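Local coordinates for protein carbohydrate deacetylase (Enterococcus faecalis, PDB 2I5I) that probably removes acetyl groups from acetylated carbohydrates, a step in oligosaccharide breakdown, as a magnesium-dependent enzyme of the YdjC family, at residues K5-N10 against R251-A256; R30-S35 against E237-Q242; E105-W110 against A144-R149. One frame throughout, in Å; residues are numbered along the deposited sequence.

Contact 1: K5-N10 against R251-A256; sequences KKLIIN and RGILLA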
ATOM      1  N   LYS A   5      35.406  -3.204   2.811  1.00 32.34           N
ATOM      2  CA  LYS A   5      35.271  -2.834   1.406  1.00 30.58           C
ATOM      3  C   LYS A   5      33.783  -2.626   1.118  1.00 29.64           C
ATOM      4  O   LYS A   5      32.987  -3.505   1.451  1.00 27.63           O
ATOM      5  CB  LYS A   5      35.856  -3.875   0.465  1.00 30.76           C
ATOM      6  CG  LYS A   5      37.289  -4.272   0.809  1.00 36.61           C
ATOM      7  CD  LYS A   5      38.271  -3.502  -0.065  1.00 39.63           C
ATOM      8  CE  LYS A   5      39.716  -3.710   0.356  1.00 39.65           C
ATOM      9  NZ  LYS A   5      40.577  -4.328  -0.692  1.00 55.15           N
ATOM     10  N   LYS A   6      33.459  -1.477   0.535  1.00 24.24           N
ATOM     11  CA  LYS A   6      32.048  -1.194   0.235  1.00 24.23           C
ATOM     12  C   LYS A   6      31.840  -1.224  -1.270  1.00 31.69           C
ATOM     13  O   LYS A   6      32.493  -0.500  -2.027  1.00 30.47           O
ATOM     14  CB  LYS A   6      31.641   0.143   0.833  1.00 25.49           C
ATOM     15  CG  LYS A   6      31.769   0.157   2.358  1.00 32.01           C
ATOM     16  CD  LYS A   6      31.472   1.574   2.837  1.00 41.92           C
ATOM     17  CE  LYS A   6      32.751   2.177   3.404  1.00 44.00           C
ATOM     18  NZ  LYS A   6      32.833   1.850   4.853  1.00 28.00           N
ATOM     19  N   LEU A   7      30.924  -2.089  -1.685  1.00 22.84           N
ATOM     20  CA  LEU A   7      30.672  -2.353  -3.083  1.00 22.19           C
ATOM     21  C   LEU A   7      29.239  -1.941  -3.470  1.00 22.31           C
ATOM     22  O   LEU A   7      28.284  -2.490  -2.957  1.00 19.48           O
ATOM     23  CB  LEU A   7      30.855  -3.829  -3.428  1.00 17.99           C
ATOM     24  CG  LEU A   7      30.550  -4.204  -4.873  1.00 18.13           C
ATOM     25  CD1 LEU A   7      31.441  -3.442  -5.848  1.00 25.41           C
ATOM     26  CD2 LEU A   7      30.722  -5.701  -5.135  1.00 21.53           C
ATOM     27  N   ILE A   8      29.172  -0.956  -4.337  1.00 19.70           N
ATOM     28  CA  ILE A   8      27.964  -0.461  -4.955  1.00 20.00           C
ATOM     29  C   ILE A   8      27.857  -1.176  -6.299  1.00 23.96           C
ATOM     30  O   ILE A   8      28.760  -1.114  -7.136  1.00 24.55           O
ATOM     31  CB  ILE A   8      28.032   1.059  -5.123  1.00 21.27           C
ATOM     32  CG1 ILE A   8      28.219   1.831  -3.823  1.00 21.50           C
ATOM     33  CG2 ILE A   8      26.815   1.544  -5.895  1.00 23.36           C
ATOM     34  CD1 ILE A   8      28.537   3.291  -4.047  1.00 21.22           C
ATOM     35  N   ILE A   9      26.779  -1.894  -6.512  1.00 23.00           N
ATOM     36  CA  ILE A   9      26.396  -2.579  -7.738  1.00 21.70           C
ATOM     37  C   ILE A   9      25.181  -1.832  -8.260  1.00 19.56           C
ATOM     38  O   ILE A   9      24.090  -1.862  -7.710  1.00 19.26           O
ATOM     39  CB  ILE A   9      26.116  -4.075  -7.518  1.00 21.26           C
ATOM     40  CG1 ILE A   9      27.294  -4.746  -6.836  1.00 20.52           C
ATOM     41  CG2 ILE A   9      25.762  -4.784  -8.813  1.00 20.85           C
ATOM     42  CD1 ILE A   9      27.176  -6.221  -6.575  1.00 21.71           C
ATOM     43  N   ASN A  10      25.454  -1.074  -9.325  1.00 18.92           N
ATOM     44  CA  ASN A  10      24.472  -0.105  -9.802  1.00 19.76           C
ATOM     45  C   ASN A  10      24.029  -0.510 -11.196  1.00 18.37           C
ATOM     46  O   ASN A  10      24.835  -0.652 -12.112  1.00 23.79           O
ATOM     47  CB  ASN A  10      25.020   1.332  -9.837  1.00 18.64           C
ATOM     48  CG  ASN A  10      23.961   2.333 -10.266  1.00 18.73           C
ATOM     49  OD1 ASN A  10      23.317   2.998  -9.442  1.00 23.55           O
ATOM     50  ND2 ASN A  10      23.798   2.439 -11.566  1.00 19.01           N
ATOM     51  N   ARG A 251      34.155 -13.091   0.588  1.00 34.77           N
ATOM     52  CA  ARG A 251      35.223 -12.094   0.550  1.00 36.00           C
ATOM     53  C   ARG A 251      34.979 -10.994   1.570  1.00 32.12           C
ATOM     54  O   ARG A 251      35.744 -10.033   1.590  1.00 34.26           O
ATOM     55  CB  ARG A 251      35.352 -11.485  -0.841  1.00 35.78           C
ATOM     56  CG  ARG A 251      36.057 -12.391  -1.837  1.00 32.78           C
ATOM     57  CD  ARG A 251      35.881 -11.889  -3.246  1.00 33.14           C
ATOM     58  NE  ARG A 251      36.427 -12.734  -4.287  1.00 36.63           N
ATOM     59  CZ  ARG A 251      36.006 -13.942  -4.635  1.00 35.30           C
ATOM     60  NH1 ARG A 251      34.988 -14.515  -4.016  1.00 35.64           N
ATOM     61  NH2 ARG A 251      36.611 -14.595  -5.617  1.00 33.31           N
ATOM     62  N   GLY A 252      33.941 -11.138   2.388  1.00 25.63           N
ATOM     63  CA  GLY A 252      33.628 -10.166   3.414  1.00 29.53           C
ATOM     64  C   GLY A 252      33.164  -8.836   2.858  1.00 38.32           C
ATOM     65  O   GLY A 252      33.106  -7.848   3.608  1.00 39.82           O
ATOM     66  N   ILE A 253      32.812  -8.759   1.577  1.00 31.37           N
ATOM     67  CA  ILE A 253      32.460  -7.464   0.992  1.00 33.54           C
ATOM     68  C   ILE A 253      31.067  -7.011   1.423  1.00 34.05           C
ATOM     69  O   ILE A 253      30.135  -7.812   1.455  1.00 28.74           O
ATOM     70  CB  ILE A 253      32.574  -7.512  -0.547  1.00 26.52           C
ATOM     71  CG1 ILE A 253      34.006  -7.831  -0.973  1.00 28.97           C
ATOM     72  CG2 ILE A 253      32.051  -6.250  -1.207  1.00 25.14           C
ATOM     73  CD1 ILE A 253      34.240  -8.212  -2.400  1.00 23.58           C
ATOM     74  N   LEU A 254      30.975  -5.728   1.749  1.00 26.25           N
ATOM     75  CA  LEU A 254      29.755  -5.066   2.181  1.00 27.27           C
ATOM     76  C   LEU A 254      29.002  -4.511   0.981  1.00 28.47           C
ATOM     77  O   LEU A 254      29.571  -3.701   0.241  1.00 27.82           O
ATOM     78  CB  LEU A 254      29.992  -3.897   3.137  1.00 27.38           C
ATOM     79  CG  LEU A 254      30.530  -4.196   4.535  1.00 31.32           C
ATOM     80  CD1 LEU A 254      30.722  -2.912   5.327  1.00 32.74           C
ATOM     81  CD2 LEU A 254      29.608  -5.183   5.238  1.00 37.46           C
ATOM     82  N   LEU A 255      27.746  -4.928   0.777  1.00 25.33           N
ATOM     83  CA  LEU A 255      27.034  -4.346  -0.369  1.00 18.57           C
ATOM     84  C   LEU A 255      26.368  -3.039   0.015  1.00 23.22           C
ATOM     85  O   LEU A 255      25.482  -2.995   0.860  1.00 26.71           O
ATOM     86  CB  LEU A 255      25.992  -5.324  -0.928  1.00 24.18           C
ATOM     87  CG  LEU A 255      26.537  -6.454  -1.801  1.00 26.91           C
ATOM     88  CD1 LEU A 255      25.430  -7.459  -2.140  1.00 30.65           C
ATOM     89  CD2 LEU A 255      27.161  -5.913  -3.085  1.00 30.88           C
ATOM     90  N   ALA A 256      26.787  -1.962  -0.649  1.00 20.09           N
ATOM     91  CA  ALA A 256      26.366  -0.625  -0.297  1.00 21.78           C
ATOM     92  C   ALA A 256      25.730   0.149  -1.432  1.00 17.54           C
ATOM     93  O   ALA A 256      25.600  -0.305  -2.566  1.00 22.33           O
ATOM     94  CB  ALA A 256      27.617   0.120   0.195  1.00 27.36           C
TER
HETATM   95  O   HOH W   1      34.769  -5.655   4.286  1.00 41.08           O
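Three backbone hydrogen bonds join Lys5-Asn10 to Arg251-Ala256 as parallel strands, with Lys6 opposite Leu254 and Leu7 opposite Leu255. Leu254 N donates to Lys5 O at 3.0 Å, almost along the C=O axis. Leu254 O in turn receives Leu7 N at 2.9 Å, with an N-H...O angle of 171°. The third bond, from Ala256 N to Leu7 O, is the shortest (2.8 Å), but its donor stands 47° out of the carbonyl plane, not on a lone pair. Ala256 O accepts from Thr34 OG1. Before the strands pair, one water bridges the gap, accepting from Lys5 N and donating to Gly252 O. Gly252, at positive phi, closes the preceding helix in a Schellman motif. The other edge of Lys5-Asn10 is also engaged: Lys6 and Ile8 bond through their backbones to strand 208-213 and Glu207 beside it.

The lysine ends bind elsewhere. Lys5 NZ is held by carbonyl oxygens of Val201, Val202 and Ser204, whereas the bent Lys6 chain takes NZ to Glu207 and to Asp111 of the second subunit. On the Leu7 face, CG anti to the backbone N (chi1 177°) brings Leu7 beside Leu255, the two pointing the same way. Ile253 CG2 crosses Leu7 obliquely and presses on Leu7 CB at 3.5 Å, tighter than usual. Leu255 CD2 reaches across to Ile9 CD1 on the neighbouring strand, also at 3.5 Å, the side chains crossing obliquely. On the Lys6 face, Ala256 CB meets Lys6 CB at 4.1 Å.

A last strand is thus added by backbone bonding, with Leu254 N, Leu254 O and Ala256 N engaged. Helices 191-203 and 242-250 pack on Ile253, the latter also on Leu255; the second subunit packs on Leu254 and Ala256 and helps pair the Lys6 charge.

Contact 2: R30-S35 against E237-Q242; sequences RGVVTS and EILTSQ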
ATOM      1  N   ARG A  30      15.949 -10.149  -5.900  1.00 20.45           N
ATOM      2  CA  ARG A  30      16.422 -11.514  -5.889  1.00 16.85           C
ATOM      3  C   ARG A  30      17.936 -11.636  -6.001  1.00 22.12           C
ATOM      4  O   ARG A  30      18.494 -12.727  -5.999  1.00 22.25           O
ATOM      5  CB  ARG A  30      15.806 -12.299  -7.080  1.00 24.97           C
ATOM      6  CG  ARG A  30      15.652 -13.781  -6.740  1.00 35.01           C
ATOM      7  CD  ARG A  30      15.250 -14.618  -7.954  1.00 31.50           C
ATOM      8  NE  ARG A  30      13.917 -14.225  -8.394  1.00 41.08           N
ATOM      9  CZ  ARG A  30      12.772 -14.599  -7.839  1.00 46.09           C
ATOM     10  NH1 ARG A  30      12.729 -15.406  -6.793  1.00 38.88           N
ATOM     11  NH2 ARG A  30      11.622 -14.160  -8.342  1.00 31.71           N
ATOM     12  N   GLY A  31      18.650 -10.520  -6.152  1.00 22.74           N
ATOM     13  CA  GLY A  31      20.048 -10.571  -6.549  1.00 21.47           C
ATOM     14  C   GLY A  31      20.884  -9.529  -5.814  1.00 18.96           C
ATOM     15  O   GLY A  31      20.490  -9.054  -4.757  1.00 23.81           O
ATOM     16  N   VAL A  32      22.033  -9.152  -6.380  1.00 24.34           N
ATOM     17  CA  VAL A  32      22.934  -8.291  -5.600  1.00 23.52           C
ATOM     18  C   VAL A  32      22.972  -6.838  -6.042  1.00 25.89           C
ATOM     19  O   VAL A  32      23.786  -6.056  -5.521  1.00 22.82           O
ATOM     20  CB  VAL A  32      24.358  -8.905  -5.616  1.00 28.32           C
ATOM     21  CG1 VAL A  32      24.358 -10.235  -4.865  1.00 25.15           C
ATOM     22  CG2 VAL A  32      24.868  -9.074  -7.030  1.00 20.87           C
ATOM     23  N   VAL A  33      22.115  -6.395  -6.951  1.00 20.42           N
ATOM     24  CA  VAL A  33      22.021  -4.990  -7.344  1.00 20.19           C
ATOM     25  C   VAL A  33      21.538  -4.166  -6.155  1.00 23.76           C
ATOM     26  O   VAL A  33      20.494  -4.439  -5.551  1.00 23.27           O
ATOM     27  CB  VAL A  33      21.098  -4.762  -8.552  1.00 19.26           C
ATOM     28  CG1 VAL A  33      20.869  -3.276  -8.794  1.00 18.44           C
ATOM     29  CG2 VAL A  33      21.671  -5.452  -9.785  1.00 18.62           C
ATOM     30  N   THR A  34      22.303  -3.140  -5.773  1.00 18.29           N
ATOM     31  CA  THR A  34      21.930  -2.356  -4.595  1.00 19.84           C
ATOM     32  C   THR A  34      21.463  -0.954  -4.916  1.00 17.68           C
ATOM     33  O   THR A  34      20.928  -0.231  -4.052  1.00 20.28           O
ATOM     34  CB  THR A  34      23.141  -2.226  -3.627  1.00 25.38           C
ATOM     35  OG1 THR A  34      24.037  -1.306  -4.267  1.00 26.97           O
ATOM     36  CG2 THR A  34      23.890  -3.524  -3.438  1.00 17.91           C
ATOM     37  N   SER A  35      21.639  -0.548  -6.157  1.00 18.86           N
ATOM     38  CA  SER A  35      21.371   0.788  -6.648  1.00 17.43           C
ATOM     39  C   SER A  35      21.023   0.783  -8.125  1.00 12.25           C
ATOM     40  O   SER A  35      21.376  -0.179  -8.826  1.00 18.84           O
ATOM     41  CB  SER A  35      22.644   1.608  -6.398  1.00 26.93           C
ATOM     42  OG  SER A  35      22.518   2.928  -6.882  1.00 21.77           O
ATOM     43  N   GLU A 237      20.490 -12.993 -14.826  1.00 19.23           N
ATOM     44  CA  GLU A 237      20.681 -14.361 -14.347  1.00 25.01           C
ATOM     45  C   GLU A 237      21.890 -14.428 -13.438  1.00 25.23           C
ATOM     46  O   GLU A 237      21.892 -15.035 -12.375  1.00 23.51           O
ATOM     47  CB  GLU A 237      20.794 -15.287 -15.559  1.00 23.54           C
ATOM     48  CG  GLU A 237      20.950 -16.745 -15.214  1.00 29.46           C
ATOM     49  CD  GLU A 237      21.087 -17.628 -16.446  1.00 34.19           C
ATOM     50  OE1 GLU A 237      21.580 -17.184 -17.504  1.00 34.40           O
ATOM     51  OE2 GLU A 237      20.674 -18.801 -16.312  1.00 31.60           O
ATOM     52  N   ILE A 238      22.963 -13.779 -13.893  1.00 22.95           N
ATOM     53  CA  ILE A 238      24.205 -13.858 -13.111  1.00 21.52           C
ATOM     54  C   ILE A 238      24.076 -13.079 -11.820  1.00 16.67           C
ATOM     55  O   ILE A 238      24.481 -13.524 -10.753  1.00 23.02           O
ATOM     56  CB  ILE A 238      25.385 -13.332 -13.950  1.00 23.52           C
ATOM     57  CG1 ILE A 238      25.776 -14.272 -15.084  1.00 25.14           C
ATOM     58  CG2 ILE A 238      26.562 -13.015 -13.039  1.00 25.60           C
ATOM     59  CD1 ILE A 238      26.397 -13.627 -16.282  1.00 29.20           C
ATOM     60  N   LEU A 239      23.483 -11.885 -11.880  1.00 19.00           N
ATOM     61  CA  LEU A 239      23.369 -11.084 -10.660  1.00 23.53           C
ATOM     62  C   LEU A 239      22.406 -11.654  -9.623  1.00 25.54           C
ATOM     63  O   LEU A 239      22.435 -11.233  -8.470  1.00 21.68           O
ATOM     64  CB  LEU A 239      22.951  -9.643 -10.993  1.00 25.17           C
ATOM     65  CG  LEU A 239      23.954  -8.903 -11.893  1.00 25.06           C
ATOM     66  CD1 LEU A 239      23.369  -7.612 -12.430  1.00 33.37           C
ATOM     67  CD2 LEU A 239      25.236  -8.648 -11.108  1.00 30.00           C
ATOM     68  N   THR A 240      21.557 -12.613  -9.988  1.00 20.98           N
ATOM     69  CA  THR A 240      20.656 -13.242  -9.035  1.00 23.51           C
ATOM     70  C   THR A 240      21.108 -14.653  -8.666  1.00 27.62           C
ATOM     71  O   THR A 240      20.404 -15.360  -7.932  1.00 25.20           O
ATOM     72  CB  THR A 240      19.220 -13.324  -9.604  1.00 20.79           C
ATOM     73  OG1 THR A 240      19.275 -14.111 -10.796  1.00 20.31           O
ATOM     74  CG2 THR A 240      18.697 -11.963  -9.993  1.00 19.77           C
ATOM     75  N   SER A 241      22.278 -15.072  -9.150  1.00 25.52           N
ATOM     76  CA  SER A 241      22.784 -16.410  -8.871  1.00 23.40           C
ATOM     77  C   SER A 241      23.315 -16.568  -7.457  1.00 29.11           C
ATOM     78  O   SER A 241      23.860 -15.656  -6.839  1.00 26.98           O
ATOM     79  CB  SER A 241      23.854 -16.799  -9.897  1.00 30.54           C
ATOM     80  OG  SER A 241      25.064 -16.068  -9.785  1.00 29.37           O
ATOM     81  N   GLN A 242      23.145 -17.776  -6.899  1.00 27.35           N
ATOM     82  CA  GLN A 242      23.691 -18.114  -5.600  1.00 28.50           C
ATOM     83  C   GLN A 242      25.210 -17.977  -5.544  1.00 28.65           C
ATOM     84  O   GLN A 242      25.758 -17.575  -4.518  1.00 34.91           O
ATOM     85  CB  GLN A 242      23.314 -19.558  -5.231  1.00 41.69           C
ATOM     86  CG  GLN A 242      23.611 -19.869  -3.764  1.00 52.95           C
ATOM     87  CD  GLN A 242      22.322 -19.864  -2.956  1.00 62.26           C
ATOM     88  OE1 GLN A 242      21.561 -20.829  -3.044  1.00 64.06           O
ATOM     89  NE2 GLN A 242      22.090 -18.806  -2.185  1.00 66.38           N
TER
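The flat groups that meet here are peptide units, chiefly the one carrying the Leu239 carbonyl at the end of helix 231-239. Val32 N approaches at its edge, in the carbonyl plane, and donates to Leu239 O at 3.0 Å; the N-H...O angle of 140° makes this bond distinctly bent. Thr240 CB lies over the face of the Arg30-Gly31 peptide, 3.7 Å from Arg30 O. Gly31 CA crowds the Leu239 carbonyl, 3.1 Å from Leu239 O, and lies 3.7 Å from Thr240 CA. Having no side chain, Gly31 lets the two backbones come this close. The Arg30 guanidinium turns to Glu26 and to Glu47 of the third subunit.

Around this bond the packing is apolar. Leu239, with CG anti to its carbonyl carbon, parts its methyls: CD1 meets Val33 CG2 at 3.8 Å, while CD2 meets Val32 CG2 at 4.1 Å, where the chains cross at about a right angle. Thr240 sends OG1 back to Val236 O. Ser241, the N-cap of the next helix, folds OG onto Ile238 O at 2.8 Å, on a lone pair, and that oxygen also accepts Ser241 N.

Lys245 NZ binds both Arg30 O and Thr240 O. At this close junction of the loop after helix 18-29 with the link between helices 231-239 and 242-250, one helix-end carbonyl finds an amide and a lysine probably balances the neighbouring carbonyl dipoles.

Contact 3: E105-W110 against A144-R149; sequences EVYNEW and ALALAR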
ATOM      1  N   GLU A 105      24.926  24.993 -22.537  1.00 26.44           N
ATOM      2  CA  GLU A 105      23.684  24.282 -22.840  1.00 26.64           C
ATOM      3  C   GLU A 105      23.670  22.933 -22.119  1.00 24.99           C
ATOM      4  O   GLU A 105      22.617  22.554 -21.618  1.00 26.04           O
ATOM      5  CB  GLU A 105      23.506  24.104 -24.339  1.00 23.07           C
ATOM      6  CG  GLU A 105      23.293  25.419 -25.069  1.00 24.57           C
ATOM      7  CD  GLU A 105      23.158  25.272 -26.560  1.00 30.01           C
ATOM      8  OE1 GLU A 105      23.140  24.135 -27.073  1.00 32.50           O
ATOM      9  OE2 GLU A 105      23.074  26.317 -27.236  1.00 39.68           O
ATOM     10  N   VAL A 106      24.809  22.254 -22.075  1.00 25.38           N
ATOM     11  CA  VAL A 106      24.894  20.972 -21.371  1.00 26.05           C
ATOM     12  C   VAL A 106      24.566  21.185 -19.897  1.00 27.23           C
ATOM     13  O   VAL A 106      23.822  20.445 -19.260  1.00 22.02           O
ATOM     14  CB  VAL A 106      26.262  20.308 -21.540  1.00 26.02           C
ATOM     15  CG1 VAL A 106      26.311  18.955 -20.817  1.00 26.44           C
ATOM     16  CG2 VAL A 106      26.589  20.113 -23.015  1.00 24.74           C
ATOM     17  N   TYR A 107      25.133  22.232 -19.328  1.00 24.07           N
ATOM     18  CA  TYR A 107      24.819  22.587 -17.947  1.00 22.43           C
ATOM     19  C   TYR A 107      23.313  22.766 -17.713  1.00 22.92           C
ATOM     20  O   TYR A 107      22.755  22.189 -16.854  1.00 24.07           O
ATOM     21  CB  TYR A 107      25.559  23.853 -17.504  1.00 23.73           C
ATOM     22  CG  TYR A 107      25.376  24.235 -16.049  1.00 21.14           C
ATOM     23  CD1 TYR A 107      24.356  25.038 -15.656  1.00 24.84           C
ATOM     24  CD2 TYR A 107      26.255  23.813 -15.094  1.00 23.12           C
ATOM     25  CE1 TYR A 107      24.186  25.373 -14.356  1.00 24.59           C
ATOM     26  CE2 TYR A 107      26.114  24.156 -13.810  1.00 28.06           C
ATOM     27  CZ  TYR A 107      25.073  24.929 -13.428  1.00 29.35           C
ATOM     28  OH  TYR A 107      24.942  25.283 -12.128  1.00 31.27           O
ATOM     29  N   ASN A 108      22.685  23.576 -18.521  1.00 21.18           N
ATOM     30  CA  ASN A 108      21.271  23.893 -18.373  1.00 18.60           C
ATOM     31  C   ASN A 108      20.408  22.646 -18.542  1.00 22.84           C
ATOM     32  O   ASN A 108      19.464  22.405 -17.796  1.00 21.21           O
ATOM     33  CB  ASN A 108      20.830  24.962 -19.371  1.00 25.87           C
ATOM     34  CG  ASN A 108      21.529  26.288 -19.103  1.00 40.68           C
ATOM     35  OD1 ASN A 108      21.830  26.589 -17.940  1.00 36.24           O
ATOM     36  ND2 ASN A 108      21.789  27.071 -20.141  1.00 43.88           N
ATOM     37  N   GLU A 109      20.755  21.877 -19.571  1.00 20.28           N
ATOM     38  CA  GLU A 109      19.964  20.665 -19.823  1.00 23.87           C
ATOM     39  C   GLU A 109      20.126  19.667 -18.681  1.00 27.85           C
ATOM     40  O   GLU A 109      19.137  19.089 -18.206  1.00 21.76           O
ATOM     41  CB  GLU A 109      20.359  20.043 -21.165  1.00 22.68           C
ATOM     42  CG  GLU A 109      19.790  18.646 -21.386  1.00 26.16           C
ATOM     43  CD  GLU A 109      18.281  18.591 -21.436  1.00 25.73           C
ATOM     44  OE1 GLU A 109      17.644  19.628 -21.710  1.00 21.44           O
ATOM     45  OE2 GLU A 109      17.719  17.481 -21.247  1.00 22.86           O
ATOM     46  N   TRP A 110      21.359  19.443 -18.219  1.00 17.32           N
ATOM     47  CA  TRP A 110      21.523  18.479 -17.117  1.00 20.41           C
ATOM     48  C   TRP A 110      20.864  18.984 -15.851  1.00 22.47           C
ATOM     49  O   TRP A 110      20.268  18.233 -15.067  1.00 20.15           O
ATOM     50  CB  TRP A 110      23.011  18.164 -16.952  1.00 22.27           C
ATOM     51  CG  TRP A 110      23.520  17.181 -17.968  1.00 19.03           C
ATOM     52  CD1 TRP A 110      22.825  16.513 -18.941  1.00 22.68           C
ATOM     53  CD2 TRP A 110      24.884  16.754 -18.089  1.00 21.93           C
ATOM     54  NE1 TRP A 110      23.687  15.704 -19.650  1.00 19.43           N
ATOM     55  CE2 TRP A 110      24.957  15.829 -19.155  1.00 18.94           C
ATOM     56  CE3 TRP A 110      26.048  17.073 -17.398  1.00 20.57           C
ATOM     57  CZ2 TRP A 110      26.164  15.234 -19.521  1.00 23.29           C
ATOM     58  CZ3 TRP A 110      27.244  16.477 -17.770  1.00 25.10           C
ATOM     59  CH2 TRP A 110      27.307  15.565 -18.825  1.00 24.61           C
ATOM     60  N   ALA A 144      29.444  18.184 -14.945  1.00 20.45           N
ATOM     61  CA  ALA A 144      28.868  17.255 -13.980  1.00 22.93           C
ATOM     62  C   ALA A 144      29.268  17.637 -12.560  1.00 27.44           C
ATOM     63  O   ALA A 144      28.431  17.623 -11.657  1.00 22.27           O
ATOM     64  CB  ALA A 144      29.252  15.815 -14.271  1.00 18.77           C
ATOM     65  N   LEU A 145      30.535  17.954 -12.316  1.00 23.38           N
ATOM     66  CA  LEU A 145      30.983  18.279 -10.965  1.00 21.33           C
ATOM     67  C   LEU A 145      30.339  19.551 -10.460  1.00 19.02           C
ATOM     68  O   LEU A 145      29.969  19.690  -9.286  1.00 25.97           O
ATOM     69  CB  LEU A 145      32.513  18.416 -10.901  1.00 25.50           C
ATOM     70  CG  LEU A 145      33.237  17.061 -11.055  1.00 23.26           C
ATOM     71  CD1 LEU A 145      34.622  17.279 -11.645  1.00 27.94           C
ATOM     72  CD2 LEU A 145      33.272  16.318  -9.739  1.00 22.44           C
ATOM     73  N   ALA A 146      30.150  20.519 -11.369  1.00 22.04           N
ATOM     74  CA  ALA A 146      29.485  21.756 -10.987  1.00 25.85           C
ATOM     75  C   ALA A 146      28.055  21.470 -10.515  1.00 26.98           C
ATOM     76  O   ALA A 146      27.611  22.053  -9.529  1.00 25.60           O
ATOM     77  CB  ALA A 146      29.490  22.766 -12.122  1.00 25.43           C
ATOM     78  N   LEU A 147      27.333  20.572 -11.192  1.00 25.14           N
ATOM     79  CA  LEU A 147      25.956  20.271 -10.738  1.00 25.07           C
ATOM     80  C   LEU A 147      25.959  19.407  -9.483  1.00 17.71           C
ATOM     81  O   LEU A 147      25.061  19.473  -8.624  1.00 21.66           O
ATOM     82  CB  LEU A 147      25.203  19.657 -11.917  1.00 21.06           C
ATOM     83  CG  LEU A 147      24.841  20.648 -13.040  1.00 18.55           C
ATOM     84  CD1 LEU A 147      24.648  19.952 -14.375  1.00 25.93           C
ATOM     85  CD2 LEU A 147      23.624  21.441 -12.624  1.00 25.22           C
ATOM     86  N   ALA A 148      26.974  18.585  -9.299  1.00 21.14           N
ATOM     87  CA  ALA A 148      27.160  17.787  -8.094  1.00 21.23           C
ATOM     88  C   ALA A 148      27.283  18.719  -6.884  1.00 26.84           C
ATOM     89  O   ALA A 148      26.694  18.477  -5.829  1.00 25.16           O
ATOM     90  CB  ALA A 148      28.370  16.878  -8.168  1.00 23.57           C
ATOM     91  N   ARG A 149      28.069  19.794  -7.091  1.00 23.38           N
ATOM     92  CA  ARG A 149      28.264  20.738  -5.976  1.00 19.59           C
ATOM     93  C   ARG A 149      26.977  21.508  -5.718  1.00 20.01           C
ATOM     94  O   ARG A 149      26.615  21.714  -4.563  1.00 26.61           O
ATOM     95  CB  ARG A 149      29.455  21.673  -6.235  1.00 22.93           C
ATOM     96  CG  ARG A 149      30.724  20.939  -6.595  1.00 29.40           C
ATOM     97  CD  ARG A 149      31.892  21.826  -7.000  1.00 31.87           C
ATOM     98  NE  ARG A 149      33.102  21.012  -6.943  1.00 26.05           N
ATOM     99  CZ  ARG A 149      33.998  20.734  -7.860  1.00 27.16           C
ATOM    100  NH1 ARG A 149      33.918  21.220  -9.092  1.00 35.65           N
ATOM    101  NH2 ARG A 149      35.013  19.943  -7.537  1.00 33.78           N
TER
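Leu147 is the main bump of this helix pair, projecting from Ala144-Arg149 between two aromatic residues one turn apart on Glu105-Trp110. Its CD1 presses on Trp110 CB at 3.5 Å. Its CD2 lies over one face of the Tyr107 ring, 4.1 Å from the centroid and 23° off the normal, a CH-pi contact displaced toward the rim. Tyr107 CG stands anti to the backbone N (chi1 -175°), setting the ring beside Leu147. Ala146 CB then fills in at the ring edge, 4.0 Å from Tyr107 CE2.

Trp110 CG is anti to its carbonyl carbon, and the indole edge meets Ala144: CZ3 rests 4.1 Å from Ala144 CB, and Ala144 N lies in the ring plane. Val106 CG1, on the same helix as Trp110, lies over the centre of one indole face.

With Asp111 and Ile114 also touching it, Leu147 sits in a four-residue hollow, Tyr107, Trp110, Asp111 and Ile114, as a knob into a hole. The short axes pass 10.2 Å apart at -40°. Such packing is typical of successive outer helices in a beta/alpha fold, here 103-117 and 138-151 with strand 127-129 between them; Trp110 lies about 8 Å, side chain to side chain, from His130, a predicted magnesium ligand.

The three contacts are nested along the chain: contact 3 lies inside the loop closed by contact 2, which lies inside that closed by contact 1. Contacts 1 and 2 adjoin, their centres 12 Å apart, and meet at strand 6-11, which belongs to contact 1 and on which contact 2 packs: Ser35 OG probably bonds to Asn10 OD1, while Ile9 packs on Val32. Contact 1 brings the first and last strands of the curled parallel sheet together, and contact 2 packs the loop after helix 18-29 beside them. Contact 3 is separate, with centres 28 Å from contact 1 and 32 Å from contact 2, across the chain's centre from the latter. It packs two helices flanking strand 127-129, nearer the predicted metal-binding histidine.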